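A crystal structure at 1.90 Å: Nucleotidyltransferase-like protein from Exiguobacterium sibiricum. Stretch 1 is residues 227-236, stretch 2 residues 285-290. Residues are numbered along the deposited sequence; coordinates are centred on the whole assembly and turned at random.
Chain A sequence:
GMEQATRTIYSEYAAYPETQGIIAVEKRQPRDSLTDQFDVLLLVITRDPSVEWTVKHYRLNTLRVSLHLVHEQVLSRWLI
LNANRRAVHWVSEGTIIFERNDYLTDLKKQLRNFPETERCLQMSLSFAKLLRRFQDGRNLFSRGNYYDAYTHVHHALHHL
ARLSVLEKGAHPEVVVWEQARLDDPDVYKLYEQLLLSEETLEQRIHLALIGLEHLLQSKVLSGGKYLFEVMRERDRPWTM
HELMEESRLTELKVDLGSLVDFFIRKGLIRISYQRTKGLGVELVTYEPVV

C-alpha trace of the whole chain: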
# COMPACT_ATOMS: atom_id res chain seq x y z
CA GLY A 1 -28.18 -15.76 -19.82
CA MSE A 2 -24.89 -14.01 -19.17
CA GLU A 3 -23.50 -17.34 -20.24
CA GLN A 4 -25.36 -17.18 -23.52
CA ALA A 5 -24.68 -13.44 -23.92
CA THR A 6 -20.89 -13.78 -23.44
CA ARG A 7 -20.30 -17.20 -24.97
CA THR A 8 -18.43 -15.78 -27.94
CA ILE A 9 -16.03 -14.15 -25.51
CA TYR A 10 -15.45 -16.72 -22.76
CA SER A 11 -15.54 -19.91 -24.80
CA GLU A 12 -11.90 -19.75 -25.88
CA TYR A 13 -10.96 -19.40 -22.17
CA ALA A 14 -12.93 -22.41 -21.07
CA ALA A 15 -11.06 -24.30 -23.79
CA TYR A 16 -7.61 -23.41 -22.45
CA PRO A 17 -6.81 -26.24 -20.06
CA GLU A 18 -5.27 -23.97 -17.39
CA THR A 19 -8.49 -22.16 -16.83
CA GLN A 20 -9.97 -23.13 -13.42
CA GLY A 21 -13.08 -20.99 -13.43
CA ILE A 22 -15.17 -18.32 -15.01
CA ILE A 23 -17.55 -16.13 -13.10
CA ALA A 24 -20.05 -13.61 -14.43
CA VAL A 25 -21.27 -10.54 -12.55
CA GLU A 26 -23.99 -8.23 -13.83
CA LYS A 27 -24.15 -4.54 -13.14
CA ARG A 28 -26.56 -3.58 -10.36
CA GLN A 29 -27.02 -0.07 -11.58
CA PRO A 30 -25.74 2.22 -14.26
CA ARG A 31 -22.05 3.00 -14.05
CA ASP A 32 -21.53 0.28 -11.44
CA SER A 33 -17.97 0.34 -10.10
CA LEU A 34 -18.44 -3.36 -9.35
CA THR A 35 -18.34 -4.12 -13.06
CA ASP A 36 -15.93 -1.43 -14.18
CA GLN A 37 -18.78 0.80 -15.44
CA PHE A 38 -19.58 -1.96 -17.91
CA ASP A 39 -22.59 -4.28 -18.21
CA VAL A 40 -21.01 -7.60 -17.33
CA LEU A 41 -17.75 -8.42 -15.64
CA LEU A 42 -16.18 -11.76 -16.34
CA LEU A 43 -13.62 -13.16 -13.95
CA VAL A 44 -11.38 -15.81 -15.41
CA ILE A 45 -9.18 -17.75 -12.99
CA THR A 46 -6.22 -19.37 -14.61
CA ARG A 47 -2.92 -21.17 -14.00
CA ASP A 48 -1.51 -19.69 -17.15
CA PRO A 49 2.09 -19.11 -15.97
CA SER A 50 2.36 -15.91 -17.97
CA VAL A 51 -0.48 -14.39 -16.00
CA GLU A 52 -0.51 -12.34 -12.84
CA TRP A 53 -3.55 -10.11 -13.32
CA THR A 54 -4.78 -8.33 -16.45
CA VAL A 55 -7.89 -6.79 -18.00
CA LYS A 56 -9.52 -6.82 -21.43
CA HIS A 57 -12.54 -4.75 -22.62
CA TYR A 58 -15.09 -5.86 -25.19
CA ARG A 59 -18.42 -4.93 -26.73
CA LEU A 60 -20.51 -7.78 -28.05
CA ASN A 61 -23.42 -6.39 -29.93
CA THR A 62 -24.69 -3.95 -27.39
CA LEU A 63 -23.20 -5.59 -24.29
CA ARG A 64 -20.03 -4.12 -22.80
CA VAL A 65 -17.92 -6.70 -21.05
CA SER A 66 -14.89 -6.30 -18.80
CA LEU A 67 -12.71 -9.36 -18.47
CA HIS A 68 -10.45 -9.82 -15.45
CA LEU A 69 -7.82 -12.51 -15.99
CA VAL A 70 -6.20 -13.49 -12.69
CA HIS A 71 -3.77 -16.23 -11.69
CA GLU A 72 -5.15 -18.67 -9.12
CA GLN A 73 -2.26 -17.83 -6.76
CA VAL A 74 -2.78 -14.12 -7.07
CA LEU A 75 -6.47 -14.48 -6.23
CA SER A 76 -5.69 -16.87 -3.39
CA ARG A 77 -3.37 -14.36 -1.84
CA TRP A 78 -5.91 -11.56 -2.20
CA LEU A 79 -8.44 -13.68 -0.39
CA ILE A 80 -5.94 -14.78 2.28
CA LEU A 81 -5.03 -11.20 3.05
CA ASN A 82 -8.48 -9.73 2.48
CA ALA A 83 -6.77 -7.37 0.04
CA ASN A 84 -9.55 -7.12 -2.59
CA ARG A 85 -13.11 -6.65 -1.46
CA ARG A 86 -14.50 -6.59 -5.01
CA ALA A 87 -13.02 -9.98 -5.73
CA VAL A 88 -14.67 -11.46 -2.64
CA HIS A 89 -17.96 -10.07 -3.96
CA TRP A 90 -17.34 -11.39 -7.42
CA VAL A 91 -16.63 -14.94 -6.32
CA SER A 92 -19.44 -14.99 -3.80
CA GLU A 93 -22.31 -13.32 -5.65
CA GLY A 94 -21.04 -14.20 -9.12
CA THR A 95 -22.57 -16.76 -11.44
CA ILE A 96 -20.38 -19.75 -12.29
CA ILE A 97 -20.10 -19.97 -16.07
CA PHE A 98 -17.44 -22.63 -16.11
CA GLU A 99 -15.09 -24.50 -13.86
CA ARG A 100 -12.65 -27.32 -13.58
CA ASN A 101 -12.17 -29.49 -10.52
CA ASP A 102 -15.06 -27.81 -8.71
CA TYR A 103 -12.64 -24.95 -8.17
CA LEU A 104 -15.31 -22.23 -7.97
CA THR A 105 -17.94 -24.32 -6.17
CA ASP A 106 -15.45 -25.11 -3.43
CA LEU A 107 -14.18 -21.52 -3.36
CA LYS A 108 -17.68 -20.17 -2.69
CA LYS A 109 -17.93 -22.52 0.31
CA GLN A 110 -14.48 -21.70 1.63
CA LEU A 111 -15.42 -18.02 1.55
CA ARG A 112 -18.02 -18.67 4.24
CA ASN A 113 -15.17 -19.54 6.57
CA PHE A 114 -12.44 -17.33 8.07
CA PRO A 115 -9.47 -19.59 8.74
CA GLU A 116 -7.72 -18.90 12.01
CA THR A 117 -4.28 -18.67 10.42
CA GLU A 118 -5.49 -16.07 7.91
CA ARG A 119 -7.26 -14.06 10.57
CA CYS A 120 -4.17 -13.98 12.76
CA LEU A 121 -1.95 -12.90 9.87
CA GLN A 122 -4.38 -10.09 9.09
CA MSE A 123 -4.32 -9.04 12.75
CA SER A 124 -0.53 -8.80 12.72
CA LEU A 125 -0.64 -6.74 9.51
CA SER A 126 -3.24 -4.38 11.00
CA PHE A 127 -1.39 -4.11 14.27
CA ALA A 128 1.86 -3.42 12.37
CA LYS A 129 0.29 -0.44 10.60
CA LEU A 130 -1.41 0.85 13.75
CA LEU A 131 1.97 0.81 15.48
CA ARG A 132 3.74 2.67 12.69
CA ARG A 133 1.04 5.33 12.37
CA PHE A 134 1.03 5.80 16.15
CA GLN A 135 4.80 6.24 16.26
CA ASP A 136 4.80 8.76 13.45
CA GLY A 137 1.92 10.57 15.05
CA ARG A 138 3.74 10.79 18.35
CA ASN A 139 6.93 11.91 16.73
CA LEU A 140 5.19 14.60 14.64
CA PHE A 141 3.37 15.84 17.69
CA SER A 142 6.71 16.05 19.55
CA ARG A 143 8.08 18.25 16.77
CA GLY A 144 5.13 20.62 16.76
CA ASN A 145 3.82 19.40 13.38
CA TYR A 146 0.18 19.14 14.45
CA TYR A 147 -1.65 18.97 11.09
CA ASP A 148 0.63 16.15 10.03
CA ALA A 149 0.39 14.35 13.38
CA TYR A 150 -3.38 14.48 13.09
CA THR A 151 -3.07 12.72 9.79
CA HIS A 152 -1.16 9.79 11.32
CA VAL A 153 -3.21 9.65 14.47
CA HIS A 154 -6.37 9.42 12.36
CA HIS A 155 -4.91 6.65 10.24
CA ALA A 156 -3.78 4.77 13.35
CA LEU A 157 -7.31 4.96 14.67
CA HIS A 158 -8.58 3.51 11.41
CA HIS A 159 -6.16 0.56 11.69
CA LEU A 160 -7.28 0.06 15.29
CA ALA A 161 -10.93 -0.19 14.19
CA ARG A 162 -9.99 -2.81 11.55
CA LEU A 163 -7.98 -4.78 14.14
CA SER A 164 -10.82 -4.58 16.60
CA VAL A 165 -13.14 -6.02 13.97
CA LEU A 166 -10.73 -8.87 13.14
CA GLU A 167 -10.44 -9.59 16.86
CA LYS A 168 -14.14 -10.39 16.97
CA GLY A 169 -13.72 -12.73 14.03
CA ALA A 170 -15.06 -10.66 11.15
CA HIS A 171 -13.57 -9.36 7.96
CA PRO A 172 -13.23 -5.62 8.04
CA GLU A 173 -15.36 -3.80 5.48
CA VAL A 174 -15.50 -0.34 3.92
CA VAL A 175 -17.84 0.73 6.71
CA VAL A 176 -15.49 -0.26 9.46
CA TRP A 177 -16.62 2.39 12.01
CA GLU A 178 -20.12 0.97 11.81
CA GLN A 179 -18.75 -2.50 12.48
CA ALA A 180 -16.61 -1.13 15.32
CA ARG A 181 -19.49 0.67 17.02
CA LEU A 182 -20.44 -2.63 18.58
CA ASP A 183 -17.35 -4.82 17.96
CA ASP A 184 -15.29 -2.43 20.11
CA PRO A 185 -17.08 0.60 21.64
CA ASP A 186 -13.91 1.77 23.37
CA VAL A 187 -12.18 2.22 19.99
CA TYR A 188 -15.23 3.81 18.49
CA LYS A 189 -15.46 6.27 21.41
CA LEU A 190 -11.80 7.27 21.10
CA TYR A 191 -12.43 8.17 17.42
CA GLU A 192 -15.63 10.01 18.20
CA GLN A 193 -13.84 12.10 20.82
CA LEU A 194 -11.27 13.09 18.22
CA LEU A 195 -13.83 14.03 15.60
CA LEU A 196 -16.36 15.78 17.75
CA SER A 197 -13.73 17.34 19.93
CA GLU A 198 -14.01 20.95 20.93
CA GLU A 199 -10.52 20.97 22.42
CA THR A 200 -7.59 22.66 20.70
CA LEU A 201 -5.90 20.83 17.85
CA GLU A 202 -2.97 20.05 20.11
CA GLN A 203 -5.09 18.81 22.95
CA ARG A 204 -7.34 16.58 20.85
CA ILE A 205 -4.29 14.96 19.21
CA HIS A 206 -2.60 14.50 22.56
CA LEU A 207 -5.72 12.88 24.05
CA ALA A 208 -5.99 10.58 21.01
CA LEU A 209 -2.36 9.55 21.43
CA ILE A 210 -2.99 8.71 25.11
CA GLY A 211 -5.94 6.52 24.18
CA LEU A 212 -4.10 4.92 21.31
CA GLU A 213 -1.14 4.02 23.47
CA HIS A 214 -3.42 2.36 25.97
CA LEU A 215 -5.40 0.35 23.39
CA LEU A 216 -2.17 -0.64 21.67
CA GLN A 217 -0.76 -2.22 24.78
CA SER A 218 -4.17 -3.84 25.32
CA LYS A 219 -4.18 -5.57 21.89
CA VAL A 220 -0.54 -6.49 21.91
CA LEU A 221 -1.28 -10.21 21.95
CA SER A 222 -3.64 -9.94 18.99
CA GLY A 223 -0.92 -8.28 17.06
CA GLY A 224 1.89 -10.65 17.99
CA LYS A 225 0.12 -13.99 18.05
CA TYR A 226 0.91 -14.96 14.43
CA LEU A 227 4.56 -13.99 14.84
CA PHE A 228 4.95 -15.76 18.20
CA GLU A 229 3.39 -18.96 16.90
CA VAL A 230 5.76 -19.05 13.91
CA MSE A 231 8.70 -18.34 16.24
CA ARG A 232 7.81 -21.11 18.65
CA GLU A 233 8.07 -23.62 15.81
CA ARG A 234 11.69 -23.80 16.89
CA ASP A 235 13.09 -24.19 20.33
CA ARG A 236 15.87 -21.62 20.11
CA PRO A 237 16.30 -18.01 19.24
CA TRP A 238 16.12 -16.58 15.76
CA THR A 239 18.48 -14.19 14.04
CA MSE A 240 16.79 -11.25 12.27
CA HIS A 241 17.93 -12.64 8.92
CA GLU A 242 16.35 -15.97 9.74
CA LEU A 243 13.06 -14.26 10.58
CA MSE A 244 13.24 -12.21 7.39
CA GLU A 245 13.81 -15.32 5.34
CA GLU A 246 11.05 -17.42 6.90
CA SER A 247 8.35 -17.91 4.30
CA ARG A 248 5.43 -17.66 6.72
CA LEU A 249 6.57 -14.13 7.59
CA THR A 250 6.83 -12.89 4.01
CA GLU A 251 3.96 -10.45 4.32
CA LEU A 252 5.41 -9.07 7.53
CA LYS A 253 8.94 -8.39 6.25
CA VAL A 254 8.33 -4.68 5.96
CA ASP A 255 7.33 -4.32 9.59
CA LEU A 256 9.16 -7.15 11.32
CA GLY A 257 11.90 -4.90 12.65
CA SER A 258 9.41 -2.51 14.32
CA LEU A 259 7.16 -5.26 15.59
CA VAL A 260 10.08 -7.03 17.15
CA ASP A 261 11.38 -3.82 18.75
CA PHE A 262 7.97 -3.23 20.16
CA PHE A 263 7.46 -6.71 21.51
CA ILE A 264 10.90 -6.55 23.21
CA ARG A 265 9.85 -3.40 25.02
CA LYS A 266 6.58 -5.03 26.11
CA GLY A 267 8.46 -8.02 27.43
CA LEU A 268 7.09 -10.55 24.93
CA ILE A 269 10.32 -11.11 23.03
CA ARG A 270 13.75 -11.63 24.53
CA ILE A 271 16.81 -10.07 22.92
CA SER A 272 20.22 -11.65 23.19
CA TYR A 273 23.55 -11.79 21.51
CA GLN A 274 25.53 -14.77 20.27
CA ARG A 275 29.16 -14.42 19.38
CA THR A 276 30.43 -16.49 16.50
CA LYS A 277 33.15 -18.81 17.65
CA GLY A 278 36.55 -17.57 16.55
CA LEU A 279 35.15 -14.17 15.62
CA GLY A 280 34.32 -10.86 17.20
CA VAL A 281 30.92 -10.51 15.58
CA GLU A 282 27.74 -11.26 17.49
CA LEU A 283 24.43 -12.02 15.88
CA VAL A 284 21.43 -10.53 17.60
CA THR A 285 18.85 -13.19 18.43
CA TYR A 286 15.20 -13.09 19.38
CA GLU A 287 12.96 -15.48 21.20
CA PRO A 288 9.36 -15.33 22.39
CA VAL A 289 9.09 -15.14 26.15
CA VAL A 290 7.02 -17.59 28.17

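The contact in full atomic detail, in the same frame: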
# COMPACT_ATOMS: atom_id res chain seq x y z
N LEU A 227 3.09 -14.01 14.79
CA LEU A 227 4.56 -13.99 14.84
C LEU A 227 5.05 -14.98 15.89
O LEU A 227 5.81 -15.89 15.61
CB LEU A 227 5.06 -12.56 15.15
CG LEU A 227 6.58 -12.34 15.28
CD1 LEU A 227 7.28 -12.73 13.93
CD2 LEU A 227 6.91 -10.87 15.64
N PHE A 228 4.48 -14.90 17.08
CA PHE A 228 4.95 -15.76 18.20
C PHE A 228 4.78 -17.24 17.89
O PHE A 228 5.65 -18.05 18.17
CB PHE A 228 4.23 -15.44 19.49
CG PHE A 228 4.34 -14.02 19.91
CD1 PHE A 228 5.46 -13.29 19.57
CD2 PHE A 228 3.37 -13.44 20.70
CE1 PHE A 228 5.60 -11.99 19.98
CE2 PHE A 228 3.48 -12.11 21.08
CZ PHE A 228 4.61 -11.40 20.72
N GLU A 229 3.70 -17.57 17.23
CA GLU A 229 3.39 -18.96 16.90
C GLU A 229 4.41 -19.46 15.90
O GLU A 229 4.89 -20.59 16.00
CB GLU A 229 2.00 -19.11 16.31
CG GLU A 229 1.62 -20.56 15.95
N VAL A 230 4.75 -18.63 14.91
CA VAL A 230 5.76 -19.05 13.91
C VAL A 230 7.10 -19.22 14.63
O VAL A 230 7.85 -20.17 14.38
CB VAL A 230 5.90 -18.04 12.75
CG1 VAL A 230 7.21 -18.26 11.95
CG2 VAL A 230 4.70 -18.14 11.85
N MSE A 231 7.40 -18.31 15.55
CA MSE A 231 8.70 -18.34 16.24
C MSE A 231 8.86 -19.56 17.12
O MSE A 231 9.94 -20.15 17.23
CB MSE A 231 8.92 -17.07 17.03
CG MSE A 231 9.26 -15.91 16.17
SE MSE A 231 9.46 -14.23 17.13
CE MSE A 231 11.27 -14.47 17.79
N ARG A 232 7.76 -20.00 17.70
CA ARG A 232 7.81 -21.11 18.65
C ARG A 232 7.90 -22.43 17.93
O ARG A 232 7.96 -23.46 18.57
CB ARG A 232 6.59 -21.14 19.55
CG ARG A 232 6.66 -20.11 20.62
CD ARG A 232 5.33 -19.99 21.33
NE ARG A 232 5.43 -18.96 22.36
CZ ARG A 232 4.50 -18.04 22.57
NH1 ARG A 232 3.41 -18.04 21.81
NH2 ARG A 232 4.67 -17.13 23.51
N GLU A 233 7.90 -22.39 16.61
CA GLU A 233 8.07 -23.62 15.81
C GLU A 233 9.49 -24.13 15.92
O GLU A 233 9.82 -25.21 15.43
CB GLU A 233 7.69 -23.45 14.35
CG GLU A 233 6.19 -23.41 14.22
CD GLU A 233 5.70 -23.39 12.80
OE1 GLU A 233 6.42 -22.87 11.89
OE2 GLU A 233 4.57 -23.89 12.59
N ARG A 234 10.33 -23.35 16.59
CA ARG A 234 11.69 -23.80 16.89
C ARG A 234 12.00 -23.45 18.31
O ARG A 234 11.46 -22.50 18.86
CB ARG A 234 12.74 -23.31 15.89
CG ARG A 234 13.18 -21.89 16.03
CD ARG A 234 14.28 -21.55 15.03
NE ARG A 234 13.87 -21.77 13.66
CZ ARG A 234 14.58 -21.41 12.59
NH1 ARG A 234 15.75 -20.81 12.74
NH2 ARG A 234 14.12 -21.64 11.38
N ASP A 235 12.86 -24.25 18.90
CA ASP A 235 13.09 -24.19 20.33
C ASP A 235 14.28 -23.35 20.74
O ASP A 235 14.75 -23.44 21.85
CB ASP A 235 13.22 -25.60 20.89
CG ASP A 235 12.62 -25.72 22.28
OD1 ASP A 235 11.83 -24.82 22.66
OD2 ASP A 235 12.95 -26.71 22.99
N ARG A 236 14.69 -22.46 19.86
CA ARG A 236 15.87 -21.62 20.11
C ARG A 236 15.68 -20.28 19.46
O ARG A 236 14.77 -20.08 18.71
CB ARG A 236 17.09 -22.33 19.54
CG ARG A 236 16.98 -22.48 18.10
CD ARG A 236 18.06 -23.34 17.52
NE ARG A 236 17.73 -23.57 16.11
CZ ARG A 236 16.85 -24.49 15.72
NH1 ARG A 236 16.23 -25.26 16.61
NH2 ARG A 236 16.57 -24.62 14.45
N THR A 285 19.83 -12.10 18.48
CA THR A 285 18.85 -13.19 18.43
C THR A 285 17.64 -12.86 19.28
O THR A 285 17.71 -12.02 20.21
CB THR A 285 19.47 -14.56 18.84
OG1 THR A 285 19.79 -14.55 20.23
CG2 THR A 285 20.74 -14.85 18.06
N TYR A 286 16.53 -13.41 18.84
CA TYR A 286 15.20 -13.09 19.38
C TYR A 286 14.42 -14.33 19.67
O TYR A 286 14.45 -15.33 18.90
CB TYR A 286 14.42 -12.27 18.37
CG TYR A 286 15.16 -11.04 17.90
CD1 TYR A 286 15.20 -9.91 18.66
CD2 TYR A 286 15.88 -11.06 16.72
CE1 TYR A 286 15.89 -8.79 18.23
CE2 TYR A 286 16.57 -9.94 16.29
CZ TYR A 286 16.56 -8.79 17.06
OH TYR A 286 17.24 -7.64 16.68
N GLU A 287 13.72 -14.29 20.79
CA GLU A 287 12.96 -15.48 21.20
C GLU A 287 11.68 -15.06 21.93
O GLU A 287 11.74 -14.18 22.76
CB GLU A 287 13.82 -16.31 22.16
CG GLU A 287 13.36 -17.75 22.33
CD GLU A 287 14.31 -18.56 23.22
OE1 GLU A 287 15.12 -17.92 23.95
OE2 GLU A 287 14.26 -19.81 23.15
N PRO A 288 10.55 -15.69 21.62
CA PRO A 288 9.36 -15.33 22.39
C PRO A 288 9.49 -15.79 23.83
O PRO A 288 9.97 -16.88 24.12
CB PRO A 288 8.21 -16.06 21.68
CG PRO A 288 8.83 -16.81 20.54
CD PRO A 288 10.32 -16.86 20.76
N VAL A 289 9.07 -14.89 24.71
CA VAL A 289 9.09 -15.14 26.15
C VAL A 289 7.87 -15.96 26.55
O VAL A 289 6.79 -15.88 25.94
CB VAL A 289 9.13 -13.82 26.95
CG1 VAL A 289 8.87 -14.06 28.41
CG2 VAL A 289 10.45 -13.15 26.75
N VAL A 290 8.08 -16.75 27.60
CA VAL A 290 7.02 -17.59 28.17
C VAL A 290 6.92 -18.87 27.38
O VAL A 290 7.35 -19.93 27.84
CB VAL A 290 5.63 -16.90 28.16
OXT VAL A 290 6.39 -18.85 26.26
O HOH W 1 11.51 -20.83 21.55

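The chain's own C-terminus takes part in this contact. Arg 232 reaches the terminal carboxylate of Val 290, with NH2 of Arg 232 3.7 Å from OXT of Val 290. This is a long salt bridge. Val 290 is poorly ordered and its CG1 and CG2 are not modelled, so the exact distance deserves caution. The same nitrogen makes a weak hydrogen bond: NH2 of Arg 232 donates to O of Val 289 at 3.5 Å, with an angle of 144° at the hydrogen. That carbonyl lies at the edge of the guanidinium, near its plane, where the N-H groups point.

Arg 232 follows the end of helix 227-231. Its CA-to-CB bond points sideways, but an m, t, t side chain carries the guanidinium closer to the other stretch. On the way, CG of Arg 232 passes 4.0 Å from CG of Pro 288. The residue therefore combines an apolar contact near its base with polar contacts at its tip.

Pro 288 is the centre of the apolar part and has the largest covered area of any residue here. It ends strand 285-288, and its CA-to-CB bond points toward the other stretch. Its ring packs against Met 231, with CB of Met 231 3.5 Å from CG of Pro 288. Phe 228, one helical turn before Arg 232, adds a looser contact: CD1 of Phe 228 is 4.4 Å from CB of Pro 288.

Met 231 is a selenomethionine. Its CA-to-CB bond points toward the other stretch, and its m, t, p side chain runs on to Tyr 286. CE of Met 231 lies 3.9 Å from CB of Tyr 286 and 3.5 Å from the backbone O of Tyr 286. The end of the Tyr 286 side chain leads away, and its OH is hydrogen-bonded elsewhere in the structure. The helix and strand axes run at 106° to each other and come within 8.4 Å, so they cross steeply.

A type I turn from Met 231 to Arg 234 begins at the last residue of the helix. N of Arg 234 donates a hydrogen bond to O of Met 231 at 3.3 Å. Beyond it, the contact with Glu 287 is looser. OE2 of Glu 287 lies 3.9 Å from CA of Arg 236. A water lies between the two stretches, within hydrogen-bonding reach of O of Arg 234 at 3.2 Å and, weakly, of OE2 of Glu 287 at 3.3 Å. Counting atoms elsewhere, it has more acceptors in reach than protons, so it cannot donate to all at once.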